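Local atomic coordinates of serine proteinase inhibitor 1 (Myxoma virus, PDB entry 6BJ5), a protein that inhibits serine endopeptidases as a poxviral member of the serpin family and is important for the virulence of the virus. Residues V46-A51 with R57-P62; L75-V80 with N117-D122; P88-E93 with G280-S285. One frame throughout, in Å; residues are numbered along the deposited sequence.

Interaction 1. Residues V46-A51 with R57-P62; sequences VLRIAA and REIDVP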
ATOM      1  N   VAL A  46      -6.777  -6.345 -12.254  1.00 37.00           N
ATOM      2  CA  VAL A  46      -6.977  -5.874 -13.625  1.00 17.91           C
ATOM      3  C   VAL A  46      -6.095  -6.659 -14.586  1.00 20.93           C
ATOM      4  O   VAL A  46      -6.572  -7.173 -15.603  1.00 26.51           O
ATOM      5  CB  VAL A  46      -6.696  -4.364 -13.712  1.00 27.96           C
ATOM      6  CG1 VAL A  46      -6.727  -3.899 -15.159  1.00 21.46           C
ATOM      7  CG2 VAL A  46      -7.710  -3.589 -12.872  1.00 15.90           C
ATOM      8  N   LEU A  47      -4.793  -6.781 -14.268  1.00 30.57           N
ATOM      9  CA  LEU A  47      -3.853  -7.526 -15.112  1.00 29.10           C
ATOM     10  C   LEU A  47      -4.361  -8.919 -15.424  1.00 35.84           C
ATOM     11  O   LEU A  47      -3.994  -9.508 -16.444  1.00 44.44           O
ATOM     12  CB  LEU A  47      -2.501  -7.646 -14.411  1.00 25.20           C
ATOM     13  CG  LEU A  47      -1.369  -8.327 -15.182  1.00 24.68           C
ATOM     14  CD1 LEU A  47      -1.014  -7.525 -16.405  1.00 26.82           C
ATOM     15  CD2 LEU A  47      -0.135  -8.497 -14.330  1.00 24.87           C
ATOM     16  N   ARG A  48      -5.217  -9.436 -14.567  1.00 38.32           N
ATOM     17  CA  ARG A  48      -5.699 -10.796 -14.667  1.00 42.69           C
ATOM     18  C   ARG A  48      -6.760 -10.923 -15.761  1.00 40.97           C
ATOM     19  O   ARG A  48      -6.862 -11.968 -16.411  1.00 28.96           O
ATOM     20  CB  ARG A  48      -6.181 -11.189 -13.273  1.00 36.99           C
ATOM     21  CG  ARG A  48      -6.689 -12.533 -13.099  1.00 30.93           C
ATOM     22  CD  ARG A  48      -7.009 -12.748 -11.633  1.00 24.02           C
ATOM     23  NE  ARG A  48      -7.938 -13.859 -11.549  1.00 38.60           N
ATOM     24  CZ  ARG A  48      -7.572 -15.130 -11.633  1.00 37.48           C
ATOM     25  NH1 ARG A  48      -6.280 -15.454 -11.783  1.00 25.63           N
ATOM     26  NH2 ARG A  48      -8.509 -16.067 -11.584  1.00 29.81           N
ATOM     27  N   ILE A  49      -7.523  -9.857 -16.009  1.00 39.97           N
ATOM     28  CA  ILE A  49      -8.510  -9.858 -17.075  1.00 31.38           C
ATOM     29  C   ILE A  49      -7.837  -9.994 -18.431  1.00 31.07           C
ATOM     30  O   ILE A  49      -8.464 -10.432 -19.392  1.00 37.49           O
ATOM     31  CB  ILE A  49      -9.342  -8.557 -16.994  1.00 41.87           C
ATOM     32  CG1 ILE A  49     -10.054  -8.460 -15.643  1.00 42.89           C
ATOM     33  CG2 ILE A  49     -10.355  -8.467 -18.119  1.00 30.26           C
ATOM     34  CD1 ILE A  49     -11.031  -9.580 -15.410  1.00 40.29           C
ATOM     35  N   ALA A  50      -6.554  -9.674 -18.522  1.00 27.87           N
ATOM     36  CA  ALA A  50      -5.819  -9.807 -19.767  1.00 32.47           C
ATOM     37  C   ALA A  50      -5.089 -11.140 -19.906  1.00 31.58           C
ATOM     38  O   ALA A  50      -4.660 -11.482 -21.017  1.00 31.60           O
ATOM     39  CB  ALA A  50      -4.804  -8.662 -19.895  1.00 22.19           C
ATOM     40  N   ALA A  51      -4.912 -11.887 -18.819  1.00 28.66           N
ATOM     41  CA  ALA A  51      -4.066 -13.073 -18.845  1.00 36.22           C
ATOM     42  C   ALA A  51      -4.869 -14.338 -19.164  1.00 35.74           C
ATOM     43  O   ALA A  51      -6.101 -14.378 -19.073  1.00 29.22           O
ATOM     44  CB  ALA A  51      -3.341 -13.244 -17.507  1.00 30.61           C
ATOM     45  N   ARG A  57      -3.281 -18.052 -13.851  1.00 37.69           N
ATOM     46  CA  ARG A  57      -3.362 -18.845 -12.636  1.00 35.70           C
ATOM     47  C   ARG A  57      -2.382 -18.342 -11.586  1.00 32.51           C
ATOM     48  O   ARG A  57      -2.716 -18.306 -10.398  1.00 40.53           O
ATOM     49  CB  ARG A  57      -3.101 -20.315 -12.945  1.00 37.26           C
ATOM     50  CG  ARG A  57      -3.229 -21.219 -11.743  1.00 38.94           C
ATOM     51  CD  ARG A  57      -2.595 -22.564 -12.010  1.00 34.47           C
ATOM     52  NE  ARG A  57      -1.139 -22.497 -12.097  1.00 28.72           N
ATOM     53  CZ  ARG A  57      -0.336 -22.617 -11.042  1.00 32.60           C
ATOM     54  NH1 ARG A  57      -0.870 -22.796  -9.826  1.00 25.55           N
ATOM     55  NH2 ARG A  57       0.992 -22.552 -11.196  1.00 23.50           N
ATOM     56  N   GLU A  58      -1.166 -17.957 -12.003  1.00 30.03           N
ATOM     57  CA  GLU A  58      -0.169 -17.489 -11.044  1.00 19.66           C
ATOM     58  C   GLU A  58      -0.513 -16.119 -10.483  1.00 28.28           C
ATOM     59  O   GLU A  58      -0.004 -15.755  -9.418  1.00 30.08           O
ATOM     60  CB  GLU A  58       1.229 -17.399 -11.664  1.00 27.99           C
ATOM     61  CG  GLU A  58       1.783 -18.608 -12.405  1.00 27.64           C
ATOM     62  CD  GLU A  58       3.247 -18.392 -12.858  1.00 37.33           C
ATOM     63  OE1 GLU A  58       3.617 -17.271 -13.268  1.00 36.53           O
ATOM     64  OE2 GLU A  58       4.043 -19.352 -12.812  1.00 53.97           O
ATOM     65  N   ILE A  59      -1.358 -15.356 -11.168  1.00 31.33           N
ATOM     66  CA  ILE A  59      -1.850 -14.097 -10.637  1.00 26.88           C
ATOM     67  C   ILE A  59      -3.017 -14.433  -9.729  1.00 30.94           C
ATOM     68  O   ILE A  59      -4.183 -14.190 -10.052  1.00 32.21           O
ATOM     69  CB  ILE A  59      -2.203 -13.118 -11.766  1.00 29.00           C
ATOM     70  CG1 ILE A  59      -0.940 -12.823 -12.583  1.00 20.46           C
ATOM     71  CG2 ILE A  59      -2.799 -11.835 -11.217  1.00 31.01           C
ATOM     72  CD1 ILE A  59      -1.211 -12.501 -14.021  1.00 23.09           C
ATOM     73  N   ASP A  60      -2.690 -15.019  -8.585  1.00 37.78           N
ATOM     74  CA  ASP A  60      -3.668 -15.520  -7.624  1.00 39.87           C
ATOM     75  C   ASP A  60      -4.202 -14.352  -6.789  1.00 33.92           C
ATOM     76  O   ASP A  60      -3.574 -13.923  -5.823  1.00 30.96           O
ATOM     77  CB  ASP A  60      -3.025 -16.605  -6.768  1.00 48.14           C
ATOM     78  CG  ASP A  60      -4.038 -17.574  -6.211  1.00 63.06           C
ATOM     79  OD1 ASP A  60      -5.135 -17.128  -5.816  1.00 67.77           O
ATOM     80  OD2 ASP A  60      -3.746 -18.794  -6.199  1.00 68.98           O
ATOM     81  N   VAL A  61      -5.370 -13.835  -7.155  1.00 32.98           N
ATOM     82  CA  VAL A  61      -5.884 -12.567  -6.637  1.00 40.69           C
ATOM     83  C   VAL A  61      -7.409 -12.597  -6.671  1.00 37.71           C
ATOM     84  O   VAL A  61      -7.977 -13.268  -7.543  1.00 44.46           O
ATOM     85  CB  VAL A  61      -5.301 -11.391  -7.449  1.00 42.96           C
ATOM     86  CG1 VAL A  61      -6.154 -10.151  -7.359  1.00 54.78           C
ATOM     87  CG2 VAL A  61      -3.920 -11.056  -6.931  1.00 24.63           C
ATOM     88  N   PRO A  62      -8.105 -11.949  -5.731  1.00 35.69           N
ATOM     89  CA  PRO A  62      -9.575 -11.823  -5.835  1.00 42.18           C
ATOM     90  C   PRO A  62      -9.995 -11.232  -7.185  1.00 51.58           C
ATOM     91  O   PRO A  62      -9.449 -10.223  -7.640  1.00 52.46           O
ATOM     92  CB  PRO A  62      -9.934 -10.879  -4.677  1.00 34.97           C
ATOM     93  CG  PRO A  62      -8.790 -11.056  -3.662  1.00 27.65           C
ATOM     94  CD  PRO A  62      -7.560 -11.384  -4.476  1.00 26.27           C
TER

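Interaction 2. Residues L75-V80 with N117-D122; sequences LRELFV and NSYVKD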
ATOM      1  N   LEU A  75      -8.722   3.947  -8.071  1.00 39.18           N
ATOM      2  CA  LEU A  75      -8.828   4.210  -9.503  1.00 34.50           C
ATOM      3  C   LEU A  75      -8.023   3.181 -10.285  1.00 32.84           C
ATOM      4  O   LEU A  75      -6.960   2.734  -9.842  1.00 47.88           O
ATOM      5  CB  LEU A  75      -8.376   5.638  -9.833  1.00 37.39           C
ATOM      6  CG  LEU A  75      -8.270   6.074 -11.298  1.00 52.18           C
ATOM      7  CD1 LEU A  75      -8.452   7.558 -11.405  1.00 60.37           C
ATOM      8  CD2 LEU A  75      -6.908   5.713 -11.891  1.00 59.73           C
ATOM      9  N   ARG A  76      -8.542   2.811 -11.459  1.00 25.72           N
ATOM     10  CA  ARG A  76      -7.913   1.792 -12.297  1.00 33.39           C
ATOM     11  C   ARG A  76      -8.028   2.178 -13.764  1.00 35.43           C
ATOM     12  O   ARG A  76      -9.137   2.340 -14.285  1.00 28.67           O
ATOM     13  CB  ARG A  76      -8.534   0.419 -12.057  1.00 27.47           C
ATOM     14  CG  ARG A  76      -8.261  -0.106 -10.679  1.00 36.96           C
ATOM     15  CD  ARG A  76      -9.478  -0.820 -10.144  1.00 45.68           C
ATOM     16  NE  ARG A  76      -9.054  -2.091  -9.601  1.00 55.55           N
ATOM     17  CZ  ARG A  76      -9.854  -3.111  -9.374  1.00 58.27           C
ATOM     18  NH1 ARG A  76      -9.349  -4.233  -8.894  1.00 71.85           N
ATOM     19  NH2 ARG A  76     -11.137  -2.996  -9.642  1.00 58.69           N
ATOM     20  N   GLU A  77      -6.874   2.303 -14.422  1.00 32.59           N
ATOM     21  CA  GLU A  77      -6.786   2.702 -15.815  1.00 28.25           C
ATOM     22  C   GLU A  77      -5.753   1.804 -16.472  1.00 25.89           C
ATOM     23  O   GLU A  77      -4.830   1.315 -15.810  1.00 21.01           O
ATOM     24  CB  GLU A  77      -6.361   4.182 -15.989  1.00 28.25           C
ATOM     25  CG  GLU A  77      -7.238   5.202 -15.278  1.00 32.58           C
ATOM     26  CD  GLU A  77      -8.686   5.201 -15.742  1.00 42.67           C
ATOM     27  OE1 GLU A  77      -8.952   5.153 -16.962  1.00 43.72           O
ATOM     28  OE2 GLU A  77      -9.572   5.224 -14.868  1.00 48.94           O
ATOM     29  N   LEU A  78      -5.933   1.577 -17.773  1.00 23.17           N
ATOM     30  CA  LEU A  78      -4.989   0.838 -18.594  1.00 19.97           C
ATOM     31  C   LEU A  78      -4.661   1.682 -19.824  1.00 22.79           C
ATOM     32  O   LEU A  78      -5.563   2.166 -20.514  1.00 21.76           O
ATOM     33  CB  LEU A  78      -5.564  -0.531 -18.993  1.00 21.55           C
ATOM     34  CG  LEU A  78      -4.736  -1.384 -19.958  1.00 28.10           C
ATOM     35  CD1 LEU A  78      -3.359  -1.725 -19.383  1.00 29.05           C
ATOM     36  CD2 LEU A  78      -5.491  -2.645 -20.353  1.00 20.86           C
ATOM     37  N   PHE A  79      -3.378   1.863 -20.095  1.00 29.52           N
ATOM     38  CA  PHE A  79      -2.921   2.662 -21.226  1.00 29.57           C
ATOM     39  C   PHE A  79      -2.198   1.721 -22.173  1.00 31.16           C
ATOM     40  O   PHE A  79      -1.079   1.279 -21.883  1.00 33.51           O
ATOM     41  CB  PHE A  79      -1.993   3.780 -20.754  1.00 38.91           C
ATOM     42  CG  PHE A  79      -2.640   4.713 -19.795  1.00 46.81           C
ATOM     43  CD1 PHE A  79      -3.352   5.807 -20.244  1.00 38.32           C
ATOM     44  CD2 PHE A  79      -2.589   4.458 -18.430  1.00 47.10           C
ATOM     45  CE1 PHE A  79      -3.978   6.649 -19.348  1.00 41.61           C
ATOM     46  CE2 PHE A  79      -3.213   5.295 -17.532  1.00 42.11           C
ATOM     47  CZ  PHE A  79      -3.911   6.392 -17.991  1.00 44.37           C
ATOM     48  N   VAL A  80      -2.821   1.399 -23.297  1.00 28.26           N
ATOM     49  CA  VAL A  80      -2.206   0.510 -24.267  1.00 38.28           C
ATOM     50  C   VAL A  80      -1.803   1.331 -25.472  1.00 32.69           C
ATOM     51  O   VAL A  80      -2.563   2.190 -25.932  1.00 29.29           O
ATOM     52  CB  VAL A  80      -3.142  -0.637 -24.668  1.00 38.49           C
ATOM     53  CG1 VAL A  80      -2.448  -1.532 -25.681  1.00 31.63           C
ATOM     54  CG2 VAL A  80      -3.500  -1.413 -23.431  1.00 41.13           C
ATOM     55  N   ASN A 117      -0.768  12.024 -17.145  1.00 57.21           N
ATOM     56  CA  ASN A 117      -1.024  12.840 -15.962  1.00 59.59           C
ATOM     57  C   ASN A 117      -2.242  13.737 -16.164  1.00 59.54           C
ATOM     58  O   ASN A 117      -3.114  13.824 -15.287  1.00 64.70           O
ATOM     59  CB  ASN A 117       0.221  13.650 -15.620  1.00 62.66           C
ATOM     60  CG  ASN A 117       1.284  12.807 -14.942  1.00 69.26           C
ATOM     61  OD1 ASN A 117       1.165  12.475 -13.763  1.00 76.67           O
ATOM     62  ND2 ASN A 117       2.308  12.419 -15.698  1.00 70.56           N
ATOM     63  N   SER A 118      -2.337  14.394 -17.326  1.00 58.36           N
ATOM     64  CA  SER A 118      -3.527  15.188 -17.628  1.00 69.80           C
ATOM     65  C   SER A 118      -4.798  14.349 -17.648  1.00 74.35           C
ATOM     66  O   SER A 118      -5.893  14.909 -17.552  1.00 81.71           O
ATOM     67  CB  SER A 118      -3.363  15.914 -18.966  1.00 78.84           C
ATOM     68  OG  SER A 118      -4.608  16.083 -19.621  1.00 86.92           O
ATOM     69  N   TYR A 119      -4.685  13.028 -17.773  1.00 71.59           N
ATOM     70  CA  TYR A 119      -5.851  12.157 -17.740  1.00 62.78           C
ATOM     71  C   TYR A 119      -6.256  11.781 -16.321  1.00 61.58           C
ATOM     72  O   TYR A 119      -7.453  11.700 -16.030  1.00 57.84           O
ATOM     73  CB  TYR A 119      -5.589  10.885 -18.559  1.00 66.10           C
ATOM     74  CG  TYR A 119      -6.740   9.889 -18.572  1.00 52.03           C
ATOM     75  CD1 TYR A 119      -6.849   8.897 -17.601  1.00 43.60           C
ATOM     76  CD2 TYR A 119      -7.709   9.942 -19.560  1.00 47.49           C
ATOM     77  CE1 TYR A 119      -7.898   8.003 -17.616  1.00 45.15           C
ATOM     78  CE2 TYR A 119      -8.752   9.054 -19.586  1.00 40.21           C
ATOM     79  CZ  TYR A 119      -8.849   8.091 -18.618  1.00 45.60           C
ATOM     80  OH  TYR A 119      -9.905   7.212 -18.662  1.00 50.73           O
ATOM     81  N   VAL A 120      -5.291  11.537 -15.426  1.00 69.77           N
ATOM     82  CA  VAL A 120      -5.645  11.028 -14.102  1.00 73.88           C
ATOM     83  C   VAL A 120      -6.307  12.115 -13.263  1.00 86.43           C
ATOM     84  O   VAL A 120      -7.248  11.844 -12.509  1.00 88.32           O
ATOM     85  CB  VAL A 120      -4.414  10.426 -13.400  1.00 61.69           C
ATOM     86  CG1 VAL A 120      -4.774   9.981 -11.989  1.00 64.82           C
ATOM     87  CG2 VAL A 120      -3.901   9.238 -14.186  1.00 50.00           C
ATOM     88  N   LYS A 121      -5.826  13.351 -13.364  1.00 92.27           N
ATOM     89  CA  LYS A 121      -6.544  14.495 -12.797  1.00 91.89           C
ATOM     90  C   LYS A 121      -6.950  15.393 -13.971  1.00 89.86           C
ATOM     91  O   LYS A 121      -6.069  15.819 -14.713  1.00 96.56           O
ATOM     92  CB  LYS A 121      -5.687  15.258 -11.776  1.00 90.72           C
ATOM     93  CG  LYS A 121      -5.741  14.748 -10.322  1.00 87.18           C
ATOM     94  CD  LYS A 121      -6.003  13.256 -10.223  1.00 75.80           C
ATOM     95  CE  LYS A 121      -6.450  12.838  -8.842  1.00 66.32           C
ATOM     96  NZ  LYS A 121      -7.107  11.510  -8.906  1.00 52.96           N
ATOM     97  N   ASP A 122      -8.241  15.683 -14.190  1.00 84.96           N
ATOM     98  CA  ASP A 122      -9.400  15.272 -13.383  1.00 89.76           C
ATOM     99  C   ASP A 122      -9.551  13.770 -13.271  1.00 82.06           C
ATOM    100  O   ASP A 122      -8.958  13.057 -14.073  1.00 87.57           O
ATOM    101  CB  ASP A 122     -10.698  15.830 -13.992  1.00102.50           C
ATOM    102  CG  ASP A 122     -10.978  17.278 -13.594  1.00112.09           C
ATOM    103  OD1 ASP A 122     -10.925  17.597 -12.385  1.00108.41           O
ATOM    104  OD2 ASP A 122     -11.277  18.092 -14.497  1.00119.77           O
TER

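Interaction 3. Residues P88-E93 with G280-S285; sequences PEFTAE and GQASPS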
ATOM      1  N   PRO A  88     -11.511  -7.028 -29.340  1.00 50.06           N
ATOM      2  CA  PRO A  88     -12.619  -6.175 -28.881  1.00 49.84           C
ATOM      3  C   PRO A  88     -13.317  -6.693 -27.633  1.00 57.32           C
ATOM      4  O   PRO A  88     -13.827  -5.884 -26.844  1.00 62.19           O
ATOM      5  CB  PRO A  88     -13.549  -6.130 -30.105  1.00 40.47           C
ATOM      6  CG  PRO A  88     -13.161  -7.327 -30.932  1.00 30.96           C
ATOM      7  CD  PRO A  88     -11.688  -7.498 -30.727  1.00 26.44           C
ATOM      8  N   GLU A  89     -13.327  -8.013 -27.406  1.00 63.80           N
ATOM      9  CA  GLU A  89     -13.974  -8.548 -26.208  1.00 65.26           C
ATOM     10  C   GLU A  89     -13.189  -8.238 -24.948  1.00 54.53           C
ATOM     11  O   GLU A  89     -13.773  -8.220 -23.863  1.00 64.19           O
ATOM     12  CB  GLU A  89     -14.187 -10.062 -26.312  1.00 67.96           C
ATOM     13  CG  GLU A  89     -14.673 -10.547 -27.671  1.00 82.32           C
ATOM     14  CD  GLU A  89     -13.548 -10.773 -28.673  1.00 91.30           C
ATOM     15  OE1 GLU A  89     -13.632 -11.751 -29.447  1.00 90.58           O
ATOM     16  OE2 GLU A  89     -12.572  -9.988 -28.679  1.00 95.72           O
ATOM     17  N   PHE A  90     -11.907  -7.917 -25.073  1.00 39.82           N
ATOM     18  CA  PHE A  90     -11.153  -7.522 -23.898  1.00 36.60           C
ATOM     19  C   PHE A  90     -11.537  -6.110 -23.490  1.00 39.68           C
ATOM     20  O   PHE A  90     -11.874  -5.865 -22.326  1.00 40.79           O
ATOM     21  CB  PHE A  90      -9.647  -7.611 -24.179  1.00 30.69           C
ATOM     22  CG  PHE A  90      -8.809  -6.944 -23.140  1.00 30.90           C
ATOM     23  CD1 PHE A  90      -8.492  -7.593 -21.960  1.00 43.83           C
ATOM     24  CD2 PHE A  90      -8.364  -5.643 -23.324  1.00 29.04           C
ATOM     25  CE1 PHE A  90      -7.727  -6.959 -20.978  1.00 41.50           C
ATOM     26  CE2 PHE A  90      -7.601  -5.003 -22.353  1.00 28.42           C
ATOM     27  CZ  PHE A  90      -7.282  -5.660 -21.181  1.00 33.20           C
ATOM     28  N   THR A  91     -11.591  -5.194 -24.460  1.00 34.70           N
ATOM     29  CA  THR A  91     -11.923  -3.818 -24.132  1.00 40.27           C
ATOM     30  C   THR A  91     -13.379  -3.702 -23.712  1.00 37.95           C
ATOM     31  O   THR A  91     -13.734  -2.812 -22.931  1.00 37.38           O
ATOM     32  CB  THR A  91     -11.598  -2.901 -25.316  1.00 45.38           C
ATOM     33  OG1 THR A  91     -12.212  -3.407 -26.505  1.00 44.50           O
ATOM     34  CG2 THR A  91     -10.087  -2.856 -25.535  1.00 39.79           C
ATOM     35  N   ALA A  92     -14.243  -4.564 -24.246  1.00 45.10           N
ATOM     36  CA  ALA A  92     -15.617  -4.619 -23.754  1.00 49.75           C
ATOM     37  C   ALA A  92     -15.647  -5.119 -22.316  1.00 54.41           C
ATOM     38  O   ALA A  92     -16.214  -4.466 -21.429  1.00 49.51           O
ATOM     39  CB  ALA A  92     -16.465  -5.521 -24.653  1.00 38.45           C
ATOM     40  N   GLU A  93     -15.010  -6.274 -22.074  1.00 52.54           N
ATOM     41  CA  GLU A  93     -14.910  -6.818 -20.727  1.00 46.63           C
ATOM     42  C   GLU A  93     -14.249  -5.816 -19.794  1.00 47.70           C
ATOM     43  O   GLU A  93     -14.745  -5.555 -18.693  1.00 53.48           O
ATOM     44  CB  GLU A  93     -14.109  -8.121 -20.768  1.00 45.14           C
ATOM     45  CG  GLU A  93     -13.674  -8.664 -19.414  1.00 57.48           C
ATOM     46  CD  GLU A  93     -14.710  -9.562 -18.762  1.00 61.64           C
ATOM     47  OE1 GLU A  93     -15.706  -9.903 -19.438  1.00 60.21           O
ATOM     48  OE2 GLU A  93     -14.527  -9.923 -17.572  1.00 63.03           O
ATOM     49  N   GLY A 280      -2.950 -13.438 -24.155  1.00 34.85           N
ATOM     50  CA  GLY A 280      -3.783 -13.643 -25.329  1.00 20.71           C
ATOM     51  C   GLY A 280      -5.245 -13.262 -25.178  1.00 17.27           C
ATOM     52  O   GLY A 280      -5.951 -13.179 -26.187  1.00 43.02           O
ATOM     53  N   GLN A 281      -5.741 -13.098 -23.958  1.00 14.49           N
ATOM     54  CA  GLN A 281      -7.104 -12.590 -23.818  1.00 44.34           C
ATOM     55  C   GLN A 281      -7.187 -11.109 -24.145  1.00 45.91           C
ATOM     56  O   GLN A 281      -8.253 -10.611 -24.537  1.00 45.81           O
ATOM     57  CB  GLN A 281      -7.632 -12.839 -22.405  1.00 51.12           C
ATOM     58  CG  GLN A 281      -7.597 -14.280 -22.029  1.00 55.87           C
ATOM     59  CD  GLN A 281      -8.504 -15.070 -22.937  1.00 57.44           C
ATOM     60  OE1 GLN A 281      -8.048 -15.752 -23.861  1.00 67.76           O
ATOM     61  NE2 GLN A 281      -9.810 -14.937 -22.715  1.00 41.58           N
ATOM     62  N   ALA A 282      -6.071 -10.402 -24.020  1.00 30.40           N
ATOM     63  CA  ALA A 282      -6.050  -8.992 -24.371  1.00 40.00           C
ATOM     64  C   ALA A 282      -5.685  -8.822 -25.826  1.00 44.34           C
ATOM     65  O   ALA A 282      -6.273  -8.017 -26.545  1.00 39.07           O
ATOM     66  CB  ALA A 282      -5.043  -8.228 -23.513  1.00 17.97           C
ATOM     67  N   SER A 283      -4.672  -9.553 -26.254  1.00 54.06           N
ATOM     68  CA  SER A 283      -4.024  -9.251 -27.503  1.00 61.12           C
ATOM     69  C   SER A 283      -3.722 -10.504 -28.350  1.00 63.34           C
ATOM     70  O   SER A 283      -3.028 -11.415 -27.863  1.00 71.04           O
ATOM     71  CB  SER A 283      -2.754  -8.487 -27.176  1.00 68.22           C
ATOM     72  OG  SER A 283      -2.015  -8.225 -28.326  1.00 75.29           O
ATOM     73  N   PRO A 284      -4.217 -10.567 -29.571  1.00 59.40           N
ATOM     74  CA  PRO A 284      -3.665 -11.541 -30.526  1.00 57.71           C
ATOM     75  C   PRO A 284      -2.173 -11.314 -30.821  1.00 59.18           C
ATOM     76  O   PRO A 284      -1.549 -12.206 -31.407  1.00 45.43           O
ATOM     77  CB  PRO A 284      -4.562 -11.367 -31.764  1.00 50.58           C
ATOM     78  CG  PRO A 284      -5.244 -10.020 -31.618  1.00 46.28           C
ATOM     79  CD  PRO A 284      -5.065  -9.542 -30.205  1.00 56.65           C
ATOM     80  N   SER A 285      -1.607 -10.154 -30.457  1.00 70.49           N
ATOM     81  CA  SER A 285      -0.171  -9.908 -30.626  1.00 88.13           C
ATOM     82  C   SER A 285       0.715 -11.053 -30.146  1.00 94.11           C
ATOM     83  O   SER A 285       1.678 -11.417 -30.836  1.00 99.52           O
ATOM     84  CB  SER A 285       0.244  -8.617 -29.908  1.00 97.06           C
ATOM     85  OG  SER A 285       1.649  -8.528 -29.739  1.00103.53           O
TER

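Interaction 1. Residues V46-A51 with R57-P62
R48, near the end of helix 37-49, lies across from I59, just past the end of helix 53-58, their CA atoms 6.5 Å apart, and the two short segments come closest there. I59 is the centre of an inverse gamma turn, which takes the chain out of its helix and turns the isoleucine side chain toward the neighbouring helix. Its two branches do different work. I59 CG2 rests against the aliphatic foot of R48, 4.0 Å from R48 CB, while I59 CD1 reaches further inward and meets L47 CD2 and A51 CB, each at 4.2 Å. The side chains of L47 and I59 cross at about a right angle. A long, branched residue suits this place, since it fills the angle between the helix and the loop, and the lone methyl of A51 meets its end.

Helix 37-49 packs on the central sheet of the serpin fold, where V46 and L47 touch L144 of strand 142-153; the 57-62 segment packs on that helix in turn, I59 touching L44 one turn before R48.

On the outer side, arginine supplies both reach and polarity. With CG anti to the backbone N (chi1 -179°) and the chain extended as far as NE, R48 passes over I59, its CD lying 3.5 Å from I59 O. R48 NH1 gives I59 O a weak, bent hydrogen bond of 3.0 Å (123° at the hydrogen). V61 O lies over one face of the guanidinium group, 4.0 Å from R48 NE, and NH2 has a long, weak ion pair with E63.

Interaction 2. Residues L75-V80 with N117-D122
Across the face of the central sheet of a serpin lies the helix conventionally called F, here residues 112-120, and its last turn meets strand 73-81 through Y119, E77 and F79, with V120 and L75 beside them. L75 and E77 point toward the helix, and the end of the F79 ring comes near it; R76 and L78 lie on the other face of the sheet.

Y119 does most of the work. Its CG is anti to the backbone N (chi1 179°), which sends the ring off the helix and toward the strand. Y119 OH donates a hydrogen bond of 2.8 Å to E77 OE1, reaching that oxygen from above the carboxylate plane, 49° out of it. The carboxylate and the ring are turned 53° against each other, and E77 CD stands at the ring edge, 3.5 Å from Y119 CE1. A bend at its second torsion folds the glutamate back to this position. The buried carboxylate has several partners: T100 OG1 is also hydrogen-bonded to OE1, and OE2 forms a salt bridge with K123. K123 would probably favour the ionised form, although R76 O, an acceptor close to E77 OE2, works against it.

Tyrosine suits its place because one ring gives both a hydroxyl and an aromatic surface. F79 turns its edge toward the face of Y119 in an offset edge-to-face pair, with centroids 5.7 Å apart and planes nearly perpendicular. Next to the aromatic pair, V120 touches L145 of the adjoining strand 142-153. A purely apolar contact completes the interface toward the start of the strand segment, where L75 CD1 lies 4.4 Å from V120 CG1.

Interaction 3. Residues P88-E93 with G280-S285
F90 presents the flat face of its ring to A282, joining the first turn of helix 88-98 to the loop that precedes strand 293-302 of the serpin central sheet. The methyl group sits almost exactly above the middle of the ring: A282 CB is 3.8 Å from the centroid of the F90 ring and only 10° off the ring normal, a CH-pi contact. The backbone carbon takes part as well, for A282 CA lies over the same ring at its inner end, 3.6 Å from F90 CG. A282 thus spans the ring, with its CA near CG and its CB over the centre.

This orientation depends on the phenylalanine first torsion, CG anti to the backbone N (chi1 167°), which swings the ring out of the helix to meet the loop. Alanine is well matched to the broad apolar face, because its side chain is short enough for the loop backbone to come down on the ring, bringing the F90 and A282 CA atoms within 5.3 Å. A50, near the end of helix 37-49, touches both of these residues.

No hydrogen bond crosses between the two segments, but R87, immediately before the helix, supplies a polar link: its NE bonds G280 O, and its backbone is hydrogen-bonded to A282. In the helix's first turn, T91 OG1 bonds P88 O at 3.0 Å, and A92 N reaches that oxygen from the same face of the carbonyl plane. At the root of the ring, Q281 O approaches F90 CB to 3.3 Å.

In the fold
Interaction 3 is about 14 Å from interaction 1 and about 19 Å from interaction 2, centre to centre, and F90 touches both: its CE1 is 3.6 Å from A50 CB of interaction 1, and its CZ is 3.6 Å from L78 CD2 of interaction 2. Interactions 1 and 2, their centres about 20 Å apart, meet where V46 CG2 packs 3.8 Å from R76 NE. Strand 73-81 therefore has helix 112-120 on one side and helices 37-49 and 88-98 on the other. Strand 142-153 separates it from strand 305-314, which occupies the middle of the sheet, consistent with an inserted reactive-centre loop as in cleaved serpins.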